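Local structure of tungstate ABC transporter, periplasmic tungstate-binding protein (Geobacter sulfurreducens, 3LR1) at residues 157-160 against 161-165; 173-176 against 177-181; 218-221 against 222-225; 226-229 against 230-234. The protein probably binds tungstate in the periplasm and hands it to the membrane part of an ABC transporter for uptake into the cell. All blocks are in the same frame, centred on the assembly; numbering follows the deposited sequence.

Contact 1. Residues 157-160 against 161-165; sequences VITM and ATERR
Met160, a selenomethionine, and Arg164 run side by side off the helix and point the same way, with Met160 CG 4.0 Å from Arg164 CG. Met160 holds its CG anti to the backbone N (chi1 -170°) and stays extended until it bends at the last torsion, while Arg164 turns at chi2 and again at chi3, which carries its guanidinium obliquely past SE. Arg164 CG also lies 3.2 Å from Met160 O, the same oxygen that accepts the Arg164 N-H. One residue back, Thr159 and Glu163 make a similar side-by-side pair, in which Thr159 CG2 comes within 3.5 Å of Glu163 OE2. Ile158 O accepts from Thr162 N; Thr162 OG1 is modelled near it as well, but its position is doubtful. The straightest backbone bond is Ala161 N to Val157 O, 2.8 Å with an N-H...O angle of 171°. These are the last turns of helix 154-164, which ends in a Schellman motif as Arg165 swings to positive phi (51°).

Farther out, Thr159 OG1 is tied back to Gly155 O within the same helix. Val157 and Ala161 turn to the sheet, packing on Ile119 of strand 118-120 and Thr168 of strand 167-171, and the Val157 side chain lies about 10 Å from a bound tungsten ion.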
ATOM      1  N   VAL A 157      -7.743  -0.159 -10.045  1.00 21.00           N
ATOM      2  CA  VAL A 157      -9.009   0.212  -9.436  1.00 19.76           C
ATOM      3  C   VAL A 157      -9.304   1.704  -9.682  1.00 19.33           C
ATOM      4  O   VAL A 157     -10.418   2.050  -9.983  1.00 19.26           O
ATOM      5  CB  VAL A 157      -9.063  -0.204  -7.951  1.00 19.84           C
ATOM      6  CG1 VAL A 157     -10.194   0.557  -7.233  1.00 18.83           C
ATOM      7  CG2 VAL A 157      -9.252  -1.801  -7.928  1.00 21.79           C
ATOM      8  N   ILE A 158      -8.297   2.575  -9.594  1.00 20.09           N
ATOM      9  CA  ILE A 158      -8.518   4.011  -9.871  1.00 19.69           C
ATOM     10  C   ILE A 158      -8.968   4.169 -11.318  1.00 20.89           C
ATOM     11  O   ILE A 158      -9.913   4.944 -11.641  1.00 20.54           O
ATOM     12  CB  ILE A 158      -7.272   4.874  -9.587  1.00 19.26           C
ATOM     13  CG1 ILE A 158      -6.964   4.864  -8.084  1.00 17.54           C
ATOM     14  CG2 ILE A 158      -7.507   6.282 -10.153  1.00 18.94           C
ATOM     15  CD1 ILE A 158      -5.544   5.481  -7.668  1.00 19.71           C
ATOM     16  N   THR A 159      -8.367   3.408 -12.227  1.00 21.87           N
ATOM     17  CA  THR A 159      -8.836   3.479 -13.613  1.00 22.39           C
ATOM     18  C   THR A 159     -10.271   3.012 -13.781  1.00 23.11           C
ATOM     19  O   THR A 159     -11.022   3.614 -14.541  1.00 24.47           O
ATOM     20  CB  THR A 159      -7.898   2.639 -14.507  1.00 22.64           C
ATOM     21  OG1 THR A 159      -6.592   3.173 -14.406  1.00 22.99           O
ATOM     22  CG2 THR A 159      -8.289   2.644 -15.983  1.00 22.04           C
HETATM   23  N   MSE A 160     -10.643   1.895 -13.148  1.00 23.95           N
HETATM   24  CA  MSE A 160     -12.008   1.374 -13.285  1.00 22.93           C
HETATM   25  C   MSE A 160     -12.973   2.366 -12.623  1.00 23.25           C
HETATM   26  O   MSE A 160     -13.979   2.672 -13.194  1.00 25.12           O
HETATM   27  CB  MSE A 160     -12.131   0.002 -12.639  1.00 23.28           C
HETATM   28  CG  MSE A 160     -13.472  -0.745 -12.951  1.00 28.08           C
HETATM   29 SE   MSE A 160     -13.604  -2.425 -11.906  1.00 39.88          SE
HETATM   30  CE  MSE A 160     -11.722  -2.952 -11.891  1.00 37.68           C
ATOM     31  N   ALA A 161     -12.639   2.905 -11.446  1.00 21.38           N
ATOM     32  CA  ALA A 161     -13.540   3.907 -10.810  1.00 21.05           C
ATOM     33  C   ALA A 161     -13.759   5.059 -11.751  1.00 20.24           C
ATOM     34  O   ALA A 161     -14.871   5.496 -11.879  1.00 20.23           O
ATOM     35  CB  ALA A 161     -13.039   4.417  -9.488  1.00 19.55           C
ATOM     36  N   THR A 162     -12.708   5.476 -12.452  1.00 20.69           N
ATOM     37  CA  THR A 162     -12.765   6.641 -13.314  1.00 21.04           C
ATOM     38  C   THR A 162     -13.699   6.399 -14.520  1.00 22.83           C
ATOM     39  O   THR A 162     -14.620   7.207 -14.818  1.00 23.35           O
ATOM     40  CB  THR A 162     -11.342   7.012 -13.837  1.00 20.75           C
ATOM     41  OG1 THR A 162     -10.427   7.130 -12.748  1.00 19.96           O
ATOM     42  CG2 THR A 162     -11.388   8.369 -14.617  1.00 21.47           C
ATOM     43  N   GLU A 163     -13.535   5.245 -15.145  1.00 23.92           N
ATOM     44  CA  GLU A 163     -14.421   4.855 -16.255  1.00 26.78           C
ATOM     45  C   GLU A 163     -15.885   4.765 -15.806  1.00 26.94           C
ATOM     46  O   GLU A 163     -16.797   5.211 -16.512  1.00 27.20           O
ATOM     47  CB  GLU A 163     -13.949   3.531 -16.861  1.00 27.68           C
ATOM     48  CG  GLU A 163     -12.571   3.617 -17.497  1.00 31.65           C
ATOM     49  CD  GLU A 163     -12.174   2.349 -18.237  1.00 37.44           C
ATOM     50  OE1 GLU A 163     -12.961   1.978 -19.117  1.00 42.97           O
ATOM     51  OE2 GLU A 163     -11.086   1.759 -17.972  1.00 40.89           O
ATOM     52  N   ARG A 164     -16.101   4.223 -14.607  1.00 26.81           N
ATOM     53  CA  ARG A 164     -17.453   3.914 -14.148  1.00 26.89           C
ATOM     54  C   ARG A 164     -18.080   5.101 -13.427  1.00 25.95           C
ATOM     55  O   ARG A 164     -19.214   5.015 -13.010  1.00 25.67           O
ATOM     56  CB  ARG A 164     -17.421   2.685 -13.200  1.00 27.45           C
ATOM     57  CG  ARG A 164     -16.811   1.364 -13.741  1.00 28.04           C
ATOM     58  CD  ARG A 164     -17.762   0.466 -14.536  1.00 31.12           C
ATOM     59  NE  ARG A 164     -18.891  -0.109 -13.780  1.00 32.73           N
ATOM     60  CZ  ARG A 164     -18.925  -1.313 -13.173  1.00 31.02           C
ATOM     61  NH1 ARG A 164     -17.863  -2.155 -13.166  1.00 28.10           N
ATOM     62  NH2 ARG A 164     -20.060  -1.663 -12.550  1.00 29.09           N
ATOM     63  N   ARG A 165     -17.314   6.187 -13.232  1.00 24.95           N
ATOM     64  CA  ARG A 165     -17.700   7.338 -12.413  1.00 24.27           C
ATOM     65  C   ARG A 165     -18.169   6.904 -11.030  1.00 22.07           C
ATOM     66  O   ARG A 165     -19.248   7.314 -10.526  1.00 21.41           O
ATOM     67  CB  ARG A 165     -18.731   8.165 -13.172  1.00 25.78           C
ATOM     68  CG  ARG A 165     -17.998   8.923 -14.263  1.00 29.57           C
ATOM     69  CD  ARG A 165     -18.744   8.801 -15.446  1.00 32.65           C
ATOM     70  NE  ARG A 165     -20.125   9.193 -15.152  1.00 36.36           N
ATOM     71  CZ  ARG A 165     -21.208   8.695 -15.753  1.00 37.48           C
ATOM     72  NH1 ARG A 165     -21.087   7.765 -16.705  1.00 36.87           N
ATOM     73  NH2 ARG A 165     -22.406   9.142 -15.381  1.00 37.80           N
TER

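Contact 2. Residues 173-176 against 177-181; sequences GTYN and AFKGA
Both Tyr175 and Lys179 place CG anti to the backbone N, each with chi1 at 175°, which sends the phenol back along the helix end, where the extended lysine chain crosses it at a slant. Lys179 CB sits over one face of the Tyr175 ring, and the next carbons continue toward the hydroxyl end, with Lys179 CG 3.8 Å from Tyr175 OH and Lys179 CD 4.0 Å from Tyr175 CE2. The hydroxyl itself is hydrogen-bonded to Leu185 O, just ahead of strand 186-190, which fixes the far end of the ring.

Thr174 and Phe178 form the second pair, lying alongside one another. Thr174 CG2 lies against the CD1-CE1 side of the ring, 4.0 Å from Phe178 CD1, while Thr174 OG1 bonds to Asp171 OD1. Phe178 also makes a cation-pi contact with Lys182.

Helix 172-178 runs out here. Phe178 N still bonds to Thr174 O at 3.0 Å, but Tyr175 O receives two weak bonds, from Phe178 N and from Lys179 N, the latter bent to 119°. Lys179 then leaves helical geometry. At the other end, Gly173 N bonds to Asn84 OD1, and the side chain of Thr174 is about 7 Å from a bound tungsten ion.

With an alanine at Tyr175, the Lys179 methylenes would probably lose the surface they lie on and Leu185 O its hydroxyl partner. The lysine meets the phenol through its carbon chain, which points to a contact of dispersion and aliphatic-aromatic packing.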
ATOM      1  N   GLY A 173      -1.143   8.151  -1.793  1.00 18.38           N
ATOM      2  CA  GLY A 173       0.087   8.119  -2.584  1.00 18.62           C
ATOM      3  C   GLY A 173      -0.192   7.740  -4.021  1.00 17.67           C
ATOM      4  O   GLY A 173       0.247   8.412  -4.961  1.00 19.23           O
ATOM      5  N   THR A 174      -0.909   6.649  -4.229  1.00 18.73           N
ATOM      6  CA  THR A 174      -1.238   6.212  -5.582  1.00 18.77           C
ATOM      7  C   THR A 174      -2.130   7.242  -6.339  1.00 18.86           C
ATOM      8  O   THR A 174      -1.941   7.562  -7.490  1.00 19.15           O
ATOM      9  CB  THR A 174      -2.008   4.853  -5.612  1.00 19.66           C
ATOM     10  OG1 THR A 174      -1.354   3.813  -4.837  1.00 20.27           O
ATOM     11  CG2 THR A 174      -2.177   4.392  -7.087  1.00 18.46           C
ATOM     12  N   TYR A 175      -3.155   7.729  -5.670  1.00 18.63           N
ATOM     13  CA  TYR A 175      -3.965   8.802  -6.222  1.00 17.94           C
ATOM     14  C   TYR A 175      -3.141  10.033  -6.692  1.00 17.70           C
ATOM     15  O   TYR A 175      -3.345  10.524  -7.812  1.00 18.63           O
ATOM     16  CB  TYR A 175      -4.998   9.218  -5.202  1.00 16.31           C
ATOM     17  CG  TYR A 175      -5.775  10.440  -5.746  1.00 16.59           C
ATOM     18  CD1 TYR A 175      -6.683  10.311  -6.758  1.00 14.25           C
ATOM     19  CD2 TYR A 175      -5.470  11.709  -5.325  1.00 16.23           C
ATOM     20  CE1 TYR A 175      -7.326  11.398  -7.270  1.00 15.45           C
ATOM     21  CE2 TYR A 175      -6.080  12.795  -5.851  1.00 17.63           C
ATOM     22  CZ  TYR A 175      -7.008  12.640  -6.801  1.00 16.78           C
ATOM     23  OH  TYR A 175      -7.619  13.744  -7.297  1.00 23.80           O
ATOM     24  N   ASN A 176      -2.275  10.565  -5.804  1.00 19.03           N
ATOM     25  CA  ASN A 176      -1.429  11.721  -6.092  1.00 19.73           C
ATOM     26  C   ASN A 176      -0.633  11.423  -7.346  1.00 19.90           C
ATOM     27  O   ASN A 176      -0.447  12.292  -8.162  1.00 19.65           O
ATOM     28  CB  ASN A 176      -0.463  12.041  -4.954  1.00 20.33           C
ATOM     29  CG  ASN A 176      -1.096  12.761  -3.778  1.00 24.37           C
ATOM     30  OD1 ASN A 176      -2.237  13.272  -3.838  1.00 26.68           O
ATOM     31  ND2 ASN A 176      -0.304  12.867  -2.678  1.00 29.78           N
ATOM     32  N   ALA A 177      -0.156  10.188  -7.505  1.00 20.68           N
ATOM     33  CA  ALA A 177       0.620   9.821  -8.699  1.00 22.36           C
ATOM     34  C   ALA A 177      -0.254   9.731  -9.961  1.00 22.54           C
ATOM     35  O   ALA A 177       0.223   9.984 -11.066  1.00 23.15           O
ATOM     36  CB  ALA A 177       1.404   8.486  -8.479  1.00 22.91           C
ATOM     37  N   PHE A 178      -1.536   9.392  -9.799  1.00 22.36           N
ATOM     38  CA  PHE A 178      -2.474   9.264 -10.956  1.00 21.65           C
ATOM     39  C   PHE A 178      -3.240  10.588 -11.288  1.00 21.11           C
ATOM     40  O   PHE A 178      -3.780  10.748 -12.383  1.00 21.12           O
ATOM     41  CB  PHE A 178      -3.555   8.221 -10.599  1.00 21.63           C
ATOM     42  CG  PHE A 178      -3.247   6.830 -11.036  1.00 23.19           C
ATOM     43  CD1 PHE A 178      -2.098   6.198 -10.625  1.00 23.49           C
ATOM     44  CD2 PHE A 178      -4.147   6.137 -11.842  1.00 23.40           C
ATOM     45  CE1 PHE A 178      -1.816   4.901 -11.066  1.00 25.16           C
ATOM     46  CE2 PHE A 178      -3.876   4.858 -12.248  1.00 25.70           C
ATOM     47  CZ  PHE A 178      -2.728   4.238 -11.834  1.00 24.19           C
ATOM     48  N   LYS A 179      -3.278  11.517 -10.323  1.00 21.64           N
ATOM     49  CA  LYS A 179      -4.167  12.654 -10.352  1.00 22.10           C
ATOM     50  C   LYS A 179      -3.997  13.353 -11.666  1.00 22.27           C
ATOM     51  O   LYS A 179      -2.868  13.673 -12.030  1.00 22.30           O
ATOM     52  CB  LYS A 179      -3.826  13.640  -9.228  1.00 22.06           C
ATOM     53  CG  LYS A 179      -4.609  14.945  -9.231  1.00 23.10           C
ATOM     54  CD  LYS A 179      -4.366  15.705  -7.929  1.00 27.04           C
ATOM     55  CE  LYS A 179      -4.680  17.233  -8.034  1.00 27.87           C
ATOM     56  NZ  LYS A 179      -4.505  17.991  -6.695  1.00 27.21           N
ATOM     57  N   GLY A 180      -5.116  13.591 -12.348  1.00 22.04           N
ATOM     58  CA  GLY A 180      -5.148  14.464 -13.539  1.00 22.65           C
ATOM     59  C   GLY A 180      -4.786  13.780 -14.859  1.00 22.84           C
ATOM     60  O   GLY A 180      -5.514  13.903 -15.866  1.00 23.45           O
ATOM     61  N   ALA A 181      -3.623  13.121 -14.893  1.00 23.14           N
ATOM     62  CA  ALA A 181      -3.151  12.451 -16.103  1.00 24.19           C
ATOM     63  C   ALA A 181      -3.966  11.190 -16.338  1.00 24.83           C
ATOM     64  O   ALA A 181      -4.350  10.868 -17.490  1.00 24.30           O
ATOM     65  CB  ALA A 181      -1.633  12.058 -16.002  1.00 24.47           C
TER

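Contact 3. Residues 218-221 against 222-225; sequences MKLI and DYVT
The Tyr223 ring has the carbonyl oxygen of Leu220 at its edge, near the ring plane, and Leu220 CD1 comes to 4.3 Å from Tyr223 CD2. Pro27 of helix 20-32 and Glu228 and Ile232 of helix 227-235 also touch the tyrosine side chain, and its hydroxyl is hydrogen-bonded to Leu24 O. The other flat group, the Asp222 carboxylate, folds back on the turn before it, with Asp222 CG 3.2 Å from Met218 O. Because the carboxylate oxygens and that carbonyl are all acceptors, this approach is likely to be mildly unfavourable.

On the buried side, Leu220 and Val224 cross at an angle, Leu220 CD1 packing 3.9 Å from Val224 CG2. The backbone beneath them is regular, and Val224 N reaches Leu220 O almost straight, at 174°.

Thr225 closes the last turn with two donors on one acceptor. Its N meets Ile221 O at 3.1 Å, and its OG1 comes to 2.8 Å from Ile221 O, the two arriving from opposite faces of the carbonyl plane. A chi1 of 60° puts OG1 between the backbone N and carbonyl carbon, where it can turn back to that oxygen. A valine in place of Thr225 would probably leave Ile221 O with a single grip and the end of the helix less firmly set.

A threonine hydroxyl bonded to the carbonyl four residues earlier is a familiar feature of helices; here it finishes helix 214-224, whose Ile221 and Val224 pack on strands 197-204 and 78-90.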
HETATM    1  N   MSE A 218      19.356  -5.349   6.796  1.00 14.97           N
HETATM    2  CA  MSE A 218      19.264  -4.703   8.090  1.00 15.31           C
HETATM    3  C   MSE A 218      19.714  -3.216   8.000  1.00 16.60           C
HETATM    4  O   MSE A 218      19.113  -2.324   8.644  1.00 15.16           O
HETATM    5  CB  MSE A 218      20.011  -5.521   9.109  1.00 16.22           C
HETATM    6  CG  MSE A 218      19.280  -6.817   9.531  1.00 16.03           C
HETATM    7 SE   MSE A 218      17.427  -6.560  10.152  1.00 23.57          SE
HETATM    8  CE  MSE A 218      16.608  -5.642   8.633  1.00 33.22           C
ATOM      9  N   LYS A 219      20.694  -2.947   7.143  1.00 17.12           N
ATOM     10  CA  LYS A 219      21.082  -1.551   6.925  1.00 17.70           C
ATOM     11  C   LYS A 219      19.995  -0.752   6.303  1.00 17.09           C
ATOM     12  O   LYS A 219      19.766   0.399   6.693  1.00 15.74           O
ATOM     13  CB  LYS A 219      22.339  -1.452   6.145  1.00 18.45           C
ATOM     14  CG  LYS A 219      23.574  -1.768   6.976  1.00 21.40           C
ATOM     15  CD  LYS A 219      24.761  -2.038   6.053  1.00 25.47           C
ATOM     16  CE  LYS A 219      26.046  -2.117   6.823  1.00 28.07           C
ATOM     17  NZ  LYS A 219      27.089  -2.781   5.954  1.00 32.42           N
ATOM     18  N   LEU A 220      19.288  -1.377   5.349  1.00 16.67           N
ATOM     19  CA  LEU A 220      18.165  -0.735   4.724  1.00 15.87           C
ATOM     20  C   LEU A 220      17.080  -0.406   5.728  1.00 16.27           C
ATOM     21  O   LEU A 220      16.555   0.738   5.739  1.00 15.06           O
ATOM     22  CB  LEU A 220      17.628  -1.522   3.541  1.00 14.88           C
ATOM     23  CG  LEU A 220      16.453  -0.836   2.832  1.00 12.14           C
ATOM     24  CD1 LEU A 220      16.878   0.516   2.114  1.00 12.21           C
ATOM     25  CD2 LEU A 220      15.786  -1.794   1.812  1.00 13.29           C
ATOM     26  N   ILE A 221      16.735  -1.374   6.582  1.00 17.51           N
ATOM     27  CA  ILE A 221      15.683  -1.141   7.535  1.00 16.84           C
ATOM     28  C   ILE A 221      16.079  -0.015   8.523  1.00 15.69           C
ATOM     29  O   ILE A 221      15.268   0.844   8.848  1.00 15.24           O
ATOM     30  CB  ILE A 221      15.318  -2.440   8.318  1.00 16.64           C
ATOM     31  CG1 ILE A 221      14.689  -3.455   7.327  1.00 16.85           C
ATOM     32  CG2 ILE A 221      14.366  -2.058   9.473  1.00 16.32           C
ATOM     33  CD1 ILE A 221      14.372  -4.893   7.915  1.00 17.01           C
ATOM     34  N   ASP A 222      17.308  -0.024   8.973  1.00 17.19           N
ATOM     35  CA  ASP A 222      17.846   1.034   9.870  1.00 18.32           C
ATOM     36  C   ASP A 222      17.753   2.408   9.209  1.00 17.74           C
ATOM     37  O   ASP A 222      17.432   3.413   9.842  1.00 18.60           O
ATOM     38  CB  ASP A 222      19.311   0.726  10.262  1.00 19.37           C
ATOM     39  CG  ASP A 222      19.450  -0.482  11.264  1.00 25.09           C
ATOM     40  OD1 ASP A 222      18.449  -0.911  11.883  1.00 28.80           O
ATOM     41  OD2 ASP A 222      20.586  -1.001  11.449  1.00 32.56           O
ATOM     42  N   TYR A 223      18.016   2.403   7.905  1.00 17.62           N
ATOM     43  CA  TYR A 223      18.004   3.620   7.112  1.00 16.78           C
ATOM     44  C   TYR A 223      16.623   4.195   6.982  1.00 15.49           C
ATOM     45  O   TYR A 223      16.420   5.377   7.249  1.00 15.72           O
ATOM     46  CB  TYR A 223      18.701   3.438   5.744  1.00 15.72           C
ATOM     47  CG  TYR A 223      18.352   4.579   4.790  1.00 17.29           C
ATOM     48  CD1 TYR A 223      18.961   5.831   4.870  1.00 20.11           C
ATOM     49  CD2 TYR A 223      17.413   4.385   3.818  1.00 16.36           C
ATOM     50  CE1 TYR A 223      18.612   6.864   3.963  1.00 18.98           C
ATOM     51  CE2 TYR A 223      17.053   5.404   2.943  1.00 17.64           C
ATOM     52  CZ  TYR A 223      17.641   6.614   3.030  1.00 17.43           C
ATOM     53  OH  TYR A 223      17.222   7.565   2.195  1.00 17.03           O
ATOM     54  N   VAL A 224      15.698   3.378   6.522  1.00 15.47           N
ATOM     55  CA  VAL A 224      14.322   3.753   6.305  1.00 16.14           C
ATOM     56  C   VAL A 224      13.686   4.228   7.604  1.00 17.40           C
ATOM     57  O   VAL A 224      12.968   5.146   7.594  1.00 19.08           O
ATOM     58  CB  VAL A 224      13.556   2.581   5.630  1.00 15.16           C
ATOM     59  CG1 VAL A 224      12.142   2.847   5.587  1.00 19.50           C
ATOM     60  CG2 VAL A 224      14.129   2.299   4.178  1.00 15.16           C
ATOM     61  N   THR A 225      13.995   3.631   8.735  1.00 19.38           N
ATOM     62  CA  THR A 225      13.439   4.072  10.025  1.00 20.65           C
ATOM     63  C   THR A 225      14.323   5.071  10.750  1.00 20.85           C
ATOM     64  O   THR A 225      14.045   5.477  11.896  1.00 20.58           O
ATOM     65  CB  THR A 225      13.208   2.841  10.927  1.00 20.99           C
ATOM     66  OG1 THR A 225      14.458   2.148  11.154  1.00 20.70           O
ATOM     67  CG2 THR A 225      12.176   1.909  10.265  1.00 20.19           C
TER

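Contact 4. Residues 226-229 against 230-234; sequences GPEG and LKIIS
Gly226 holds the N-cap position of helix 227-235, and its carbonyl opens the hydrogen-bonding pattern by accepting Leu230 N at 2.8 Å, with an N-H...O angle of 170°. Leu230 covers the same oxygen with its side chain, Leu230 CG standing 3.2 Å from Gly226 O. Pro227 follows in the first turn, where its missing N-H costs no helical bond, and its carbonyl takes Lys231 N from a direction tilted 34° out of the carbonyl plane. Glu228 O accepts Ile232 N at 3.1 Å. The Glu228 carboxylate, at the start of the helix, probably interacts favourably with the helix dipole.

The helix lies against the sheet of this periplasmic-binding-protein fold, beside helices 20-32 and 214-224. Ile233 is buried, packing on Val81 and Tyr83 of strand 78-90 and on Leu24 of helix 20-32, while Ile232 meets Val23 and Pro27.

Gly229 is buried, and its carbonyl accepts Ile233 N at 3.0 Å, the donor lying in the carbonyl plane. Ile233 keeps CG1 beside its own backbone N (chi1 -66°), which turns that branch back over the glycine: Ile233 CG1 is 3.3 Å from Gly229 O, with CD1 just beyond. Ile232 likewise bends its longer branch back, Ile232 CG1 lying 3.5 Å from Glu228 O.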
ATOM      1  N   GLY A 226      15.443   5.421  10.138  1.00 21.77           N
ATOM      2  CA  GLY A 226      16.332   6.429  10.721  1.00 22.16           C
ATOM      3  C   GLY A 226      15.973   7.845  10.362  1.00 22.75           C
ATOM      4  O   GLY A 226      15.046   8.096   9.579  1.00 22.85           O
ATOM      5  N   PRO A 227      16.697   8.808  10.939  1.00 23.55           N
ATOM      6  CA  PRO A 227      16.310  10.187  10.719  1.00 24.15           C
ATOM      7  C   PRO A 227      16.274  10.611   9.236  1.00 23.19           C
ATOM      8  O   PRO A 227      15.394  11.385   8.869  1.00 22.88           O
ATOM      9  CB  PRO A 227      17.367  11.016  11.528  1.00 25.51           C
ATOM     10  CG  PRO A 227      18.231  10.055  12.224  1.00 25.09           C
ATOM     11  CD  PRO A 227      17.958   8.674  11.676  1.00 24.35           C
ATOM     12  N   GLU A 228      17.205  10.136   8.405  1.00 22.64           N
ATOM     13  CA  GLU A 228      17.250  10.588   7.003  1.00 22.60           C
ATOM     14  C   GLU A 228      16.069  10.006   6.281  1.00 21.33           C
ATOM     15  O   GLU A 228      15.359  10.723   5.587  1.00 21.71           O
ATOM     16  CB  GLU A 228      18.526  10.188   6.274  1.00 23.06           C
ATOM     17  CG  GLU A 228      18.584  10.852   4.899  1.00 26.75           C
ATOM     18  CD  GLU A 228      19.846  10.534   4.136  1.00 30.98           C
ATOM     19  OE1 GLU A 228      20.705   9.747   4.662  1.00 32.67           O
ATOM     20  OE2 GLU A 228      19.969  11.112   3.019  1.00 29.81           O
ATOM     21  N   GLY A 229      15.826   8.716   6.511  1.00 21.19           N
ATOM     22  CA  GLY A 229      14.704   8.018   5.909  1.00 20.27           C
ATOM     23  C   GLY A 229      13.380   8.639   6.312  1.00 19.91           C
ATOM     24  O   GLY A 229      12.515   8.933   5.461  1.00 18.02           O
ATOM     25  N   LEU A 230      13.210   8.878   7.609  1.00 20.60           N
ATOM     26  CA  LEU A 230      11.965   9.465   8.089  1.00 21.79           C
ATOM     27  C   LEU A 230      11.715  10.842   7.503  1.00 22.12           C
ATOM     28  O   LEU A 230      10.594  11.165   7.141  1.00 23.24           O
ATOM     29  CB  LEU A 230      11.959   9.571   9.599  1.00 23.30           C
ATOM     30  CG  LEU A 230      11.909   8.267  10.394  1.00 24.27           C
ATOM     31  CD1 LEU A 230      12.193   8.557  11.921  1.00 28.40           C
ATOM     32  CD2 LEU A 230      10.523   7.690  10.190  1.00 27.60           C
ATOM     33  N   LYS A 231      12.757  11.644   7.364  1.00 23.34           N
ATOM     34  CA  LYS A 231      12.614  12.954   6.801  1.00 24.15           C
ATOM     35  C   LYS A 231      12.160  12.899   5.357  1.00 22.99           C
ATOM     36  O   LYS A 231      11.329  13.677   4.936  1.00 23.36           O
ATOM     37  CB  LYS A 231      13.914  13.756   6.908  1.00 24.71           C
ATOM     38  CG  LYS A 231      13.656  15.201   6.610  1.00 30.32           C
ATOM     39  CD  LYS A 231      14.939  16.022   6.742  1.00 34.34           C
ATOM     40  CE  LYS A 231      14.906  17.299   5.874  1.00 37.91           C
ATOM     41  NZ  LYS A 231      16.193  17.443   5.059  1.00 41.23           N
ATOM     42  N   ILE A 232      12.686  11.965   4.583  1.00 22.20           N
ATOM     43  CA  ILE A 232      12.246  11.843   3.218  1.00 22.37           C
ATOM     44  C   ILE A 232      10.778  11.426   3.177  1.00 23.07           C
ATOM     45  O   ILE A 232       9.989  11.958   2.371  1.00 21.88           O
ATOM     46  CB  ILE A 232      13.100  10.794   2.441  1.00 22.45           C
ATOM     47  CG1 ILE A 232      14.505  11.388   2.209  1.00 22.85           C
ATOM     48  CG2 ILE A 232      12.364  10.411   1.126  1.00 21.01           C
ATOM     49  CD1 ILE A 232      15.554  10.412   1.641  1.00 22.03           C
ATOM     50  N   ILE A 233      10.422  10.473   4.048  1.00 22.77           N
ATOM     51  CA  ILE A 233       9.058   9.932   4.043  1.00 24.81           C
ATOM     52  C   ILE A 233       8.094  11.019   4.474  1.00 27.50           C
ATOM     53  O   ILE A 233       7.007  11.145   3.902  1.00 28.30           O
ATOM     54  CB  ILE A 233       8.947   8.665   4.935  1.00 24.24           C
ATOM     55  CG1 ILE A 233       9.788   7.532   4.308  1.00 21.18           C
ATOM     56  CG2 ILE A 233       7.478   8.237   5.162  1.00 25.51           C
ATOM     57  CD1 ILE A 233      10.061   6.399   5.299  1.00 20.88           C
ATOM     58  N   SER A 234       8.483  11.808   5.471  1.00 30.63           N
ATOM     59  CA  SER A 234       7.586  12.878   5.949  1.00 32.95           C
ATOM     60  C   SER A 234       7.528  14.067   4.988  1.00 33.42           C
ATOM     61  O   SER A 234       6.498  14.722   4.933  1.00 34.88           O
ATOM     62  CB  SER A 234       7.975  13.370   7.340  1.00 33.34           C
ATOM     63  OG  SER A 234       9.115  14.187   7.204  1.00 37.13           O
TER

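From the N terminus the four contacts come strictly in series, none nested in or crossing another, and each closes helical turns within one unbroken stretch. Contact 1 ends helix 154-164; strand 167-171 then leads to contact 2 on helix 172-178, and the two helices meet where Ile158 packs on Thr174 and Phe178. Contacts 3 and 4 are joined directly, helix 214-224 turning into helix 227-235, with their centres about 11 Å apart. Contacts 1 and 3 have centres about 36 Å apart, on opposite sides of the chain's centre. This separation is consistent with the two lobes of a periplasmic binding protein, one pair of helices in each.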